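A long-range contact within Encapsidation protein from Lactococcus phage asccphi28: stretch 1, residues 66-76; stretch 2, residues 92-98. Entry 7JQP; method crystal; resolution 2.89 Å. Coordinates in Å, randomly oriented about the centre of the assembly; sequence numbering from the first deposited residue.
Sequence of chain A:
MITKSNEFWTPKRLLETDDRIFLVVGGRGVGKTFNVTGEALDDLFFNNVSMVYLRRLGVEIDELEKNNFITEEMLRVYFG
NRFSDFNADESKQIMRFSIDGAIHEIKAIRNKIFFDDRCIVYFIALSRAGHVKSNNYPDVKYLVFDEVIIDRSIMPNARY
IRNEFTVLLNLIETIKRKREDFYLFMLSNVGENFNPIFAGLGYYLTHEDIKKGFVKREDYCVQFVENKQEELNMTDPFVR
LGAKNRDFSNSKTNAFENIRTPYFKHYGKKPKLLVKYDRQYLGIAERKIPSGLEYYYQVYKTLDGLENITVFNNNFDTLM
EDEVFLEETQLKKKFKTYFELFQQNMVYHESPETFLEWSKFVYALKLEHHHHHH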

# COMPACT_ATOMS: atom_id res chain seq x y z
N LYS A 66 -7.18 0.82 -19.04
CA LYS A 66 -8.47 0.53 -19.67
C LYS A 66 -8.77 1.50 -20.80
O LYS A 66 -9.43 1.13 -21.78
N ASN A 67 -8.29 2.74 -20.69
CA ASN A 67 -8.59 3.74 -21.71
C ASN A 67 -8.11 3.29 -23.09
O ASN A 67 -8.75 3.57 -24.11
N ASN A 68 -6.97 2.59 -23.14
CA ASN A 68 -6.41 2.14 -24.41
C ASN A 68 -6.83 0.72 -24.77
O ASN A 68 -6.28 0.14 -25.71
N PHE A 69 -7.80 0.15 -24.05
CA PHE A 69 -8.33 -1.16 -24.40
C PHE A 69 -8.96 -1.12 -25.79
O PHE A 69 -8.79 -2.05 -26.59
N ILE A 70 -9.68 -0.04 -26.08
CA ILE A 70 -10.22 0.25 -27.41
C ILE A 70 -9.48 1.48 -27.93
O ILE A 70 -9.43 2.51 -27.26
N THR A 71 -8.89 1.36 -29.12
CA THR A 71 -8.03 2.40 -29.67
C THR A 71 -8.62 2.93 -30.97
O THR A 71 -9.44 2.28 -31.63
N GLU A 72 -8.19 4.14 -31.34
CA GLU A 72 -8.63 4.72 -32.61
C GLU A 72 -8.26 3.80 -33.77
O GLU A 72 -9.05 3.61 -34.70
N GLU A 73 -7.05 3.23 -33.73
CA GLU A 73 -6.61 2.35 -34.81
C GLU A 73 -7.48 1.09 -34.88
O GLU A 73 -7.79 0.61 -35.97
N MSE A 74 -7.88 0.56 -33.73
CA MSE A 74 -8.75 -0.61 -33.68
C MSE A 74 -10.07 -0.28 -34.36
O MSE A 74 -10.55 -1.02 -35.22
N LEU A 75 -10.64 0.86 -33.96
CA LEU A 75 -11.89 1.32 -34.54
C LEU A 75 -11.73 1.56 -36.04
O LEU A 75 -12.60 1.18 -36.84
N ARG A 76 -10.60 2.16 -36.44
CA ARG A 76 -10.36 2.45 -37.84
C ARG A 76 -10.08 1.18 -38.64
O ARG A 76 -10.50 1.07 -39.80
N LYS A 92 -10.97 13.96 -19.60
CA LYS A 92 -12.02 13.06 -19.12
C LYS A 92 -11.80 11.62 -19.54
O LYS A 92 -12.55 10.74 -19.09
N GLN A 93 -10.81 11.34 -20.39
CA GLN A 93 -10.58 10.00 -20.92
C GLN A 93 -11.84 9.47 -21.60
O GLN A 93 -12.22 8.31 -21.42
N ILE A 94 -12.49 10.33 -22.38
CA ILE A 94 -13.68 10.01 -23.16
C ILE A 94 -13.32 10.12 -24.64
O ILE A 94 -12.88 11.18 -25.10
N MSE A 95 -13.52 9.04 -25.39
CA MSE A 95 -13.37 9.06 -26.85
C MSE A 95 -14.73 9.39 -27.48
O MSE A 95 -15.76 8.91 -27.01
N ARG A 96 -14.73 10.19 -28.55
CA ARG A 96 -15.94 10.50 -29.30
C ARG A 96 -15.65 10.31 -30.78
O ARG A 96 -14.60 10.77 -31.26
N PHE A 97 -16.54 9.63 -31.49
CA PHE A 97 -16.30 9.27 -32.88
C PHE A 97 -17.64 9.02 -33.58
O PHE A 97 -18.71 9.09 -32.97
N SER A 98 -17.56 8.74 -34.88
CA SER A 98 -18.72 8.51 -35.74
C SER A 98 -18.58 7.18 -36.46
O SER A 98 -17.55 6.90 -37.06

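No hydrogen bond joins the two stretches, even where two amide side chains meet: Asn67 ND2 lies 3.1 Å from Gln93 CD, yet its approach to Gln93 OE1, at 3.4 Å, has a poor angle, and Gln93 NE2, 3.2 Å from Asn67 ND2, is as modelled a second donor. Both residues direct CA-to-CB toward the opposite stretch, Asn67 with chi1 m and Gln93 with chi1 and chi2 both m, which brings the two amides into contact; as modelled, they do not pair.

The rest of the contact centres on Met95, a selenomethionine whose m, t, p side chain extends from the strand to the start of the helix. Met95 SE sits 3.3 Å from Ile70 O, while the terminal Met95 CE lies 3.6 Å from both Glu72 N and Leu75 CD1. Met95 thus touches both backbone and side chain. The nearby helix start is capped by Thr71, chi1 p, whose OG1 accepts from Met74 N at 3.3 Å; the CA-to-CB bond of Thr71 points away from the other stretch.

Leu75, in the m, t rotamer, also points toward the strand. Its CD1 lies over one face of the Phe97 ring, 4.2 Å from the centroid and 12° off the normal, forming a CH-pi contact. Phe97 takes chi1 p and chi2 near -87°, and apolar packing closes this end of the contact.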

# COMPACT_ATOMS: atom_id res chain seq x y z
CB LYS A 66 -9.61 0.53 -18.64
CG LYS A 66 -9.18 0.11 -17.24
CD LYS A 66 -8.62 -1.31 -17.29
CE LYS A 66 -8.68 -2.01 -15.95
NZ LYS A 66 -8.21 -1.18 -14.81
CB ASN A 67 -7.94 5.08 -21.34
CG ASN A 67 -8.34 5.56 -19.96
OD1 ASN A 67 -9.50 5.44 -19.56
ND2 ASN A 67 -7.37 6.09 -19.23
CB ASN A 68 -4.88 2.22 -24.39
CG ASN A 68 -4.37 3.61 -24.08
OD1 ASN A 68 -5.15 4.56 -23.98
ND2 ASN A 68 -3.05 3.76 -24.01
CB PHE A 69 -9.34 -1.60 -23.35
CG PHE A 69 -9.68 -3.07 -23.40
CD1 PHE A 69 -8.75 -4.02 -23.03
CD2 PHE A 69 -10.94 -3.49 -23.80
CE1 PHE A 69 -9.06 -5.36 -23.06
CE2 PHE A 69 -11.25 -4.83 -23.84
CZ PHE A 69 -10.31 -5.77 -23.47
CB ILE A 70 -11.73 0.53 -27.33
CG1 ILE A 70 -12.47 -0.69 -26.77
CG2 ILE A 70 -12.26 0.89 -28.72
CD1 ILE A 70 -13.96 -0.44 -26.53
CB THR A 71 -6.61 1.87 -29.92
OG1 THR A 71 -6.66 0.66 -30.67
CG2 THR A 71 -5.90 1.62 -28.59
CB GLU A 72 -8.01 6.10 -32.81
CG GLU A 72 -8.41 6.76 -34.13
CD GLU A 72 -7.62 8.02 -34.45
OE1 GLU A 72 -6.67 8.34 -33.69
OE2 GLU A 72 -7.94 8.68 -35.46
CB GLU A 73 -5.14 1.98 -34.62
CG GLU A 73 -4.86 1.09 -33.42
CD GLU A 73 -3.38 0.82 -33.22
OE1 GLU A 73 -2.59 1.06 -34.16
OE2 GLU A 73 -3.00 0.39 -32.11
CB MSE A 74 -8.99 -1.06 -32.24
CG MSE A 74 -9.53 -2.47 -32.11
SE MSE A 74 -9.41 -3.10 -30.27
CE MSE A 74 -11.21 -2.72 -29.64
CB LEU A 75 -12.31 2.60 -33.83
CG LEU A 75 -12.76 2.44 -32.38
CD1 LEU A 75 -12.65 3.79 -31.67
CD2 LEU A 75 -14.17 1.90 -32.24
CB ARG A 76 -9.18 3.43 -37.97
CG ARG A 76 -8.90 3.92 -39.39
CD ARG A 76 -7.82 5.00 -39.40
NE ARG A 76 -6.53 4.52 -38.91
CZ ARG A 76 -6.05 4.72 -37.69
NH1 ARG A 76 -6.76 5.40 -36.79
NH2 ARG A 76 -4.87 4.24 -37.35
CB LYS A 92 -13.39 13.52 -19.62
CG LYS A 92 -13.79 14.92 -19.17
CD LYS A 92 -15.13 15.34 -19.76
CE LYS A 92 -16.31 14.79 -18.95
NZ LYS A 92 -17.60 14.98 -19.68
CB GLN A 93 -10.09 9.05 -19.82
CG GLN A 93 -8.77 9.46 -19.17
CD GLN A 93 -7.56 9.13 -20.03
OE1 GLN A 93 -7.68 8.88 -21.23
NE2 GLN A 93 -6.38 9.13 -19.42
CB ILE A 94 -14.86 10.92 -22.81
CG1 ILE A 94 -15.22 10.78 -21.32
CG2 ILE A 94 -16.03 10.65 -23.75
CD1 ILE A 94 -16.38 11.65 -20.87
CB MSE A 95 -12.87 7.71 -27.37
CG MSE A 95 -11.48 7.31 -26.92
SE MSE A 95 -11.14 5.39 -27.20
CE MSE A 95 -10.75 5.36 -29.11
CB ARG A 96 -16.44 11.92 -29.00
CG ARG A 96 -16.72 12.16 -27.52
CD ARG A 96 -17.12 13.61 -27.22
NE ARG A 96 -17.60 13.77 -25.84
CZ ARG A 96 -16.80 13.91 -24.78
NH1 ARG A 96 -15.49 13.90 -24.92
NH2 ARG A 96 -17.33 14.05 -23.57
CB PHE A 97 -15.40 8.03 -32.98
CG PHE A 97 -15.87 6.86 -32.16
CD1 PHE A 97 -15.50 6.75 -30.84
CD2 PHE A 97 -16.68 5.88 -32.71
CE1 PHE A 97 -15.92 5.68 -30.07
CE2 PHE A 97 -17.10 4.80 -31.95
CZ PHE A 97 -16.72 4.71 -30.63
CB SER A 98 -18.85 9.64 -36.77
OG SER A 98 -19.84 9.34 -37.74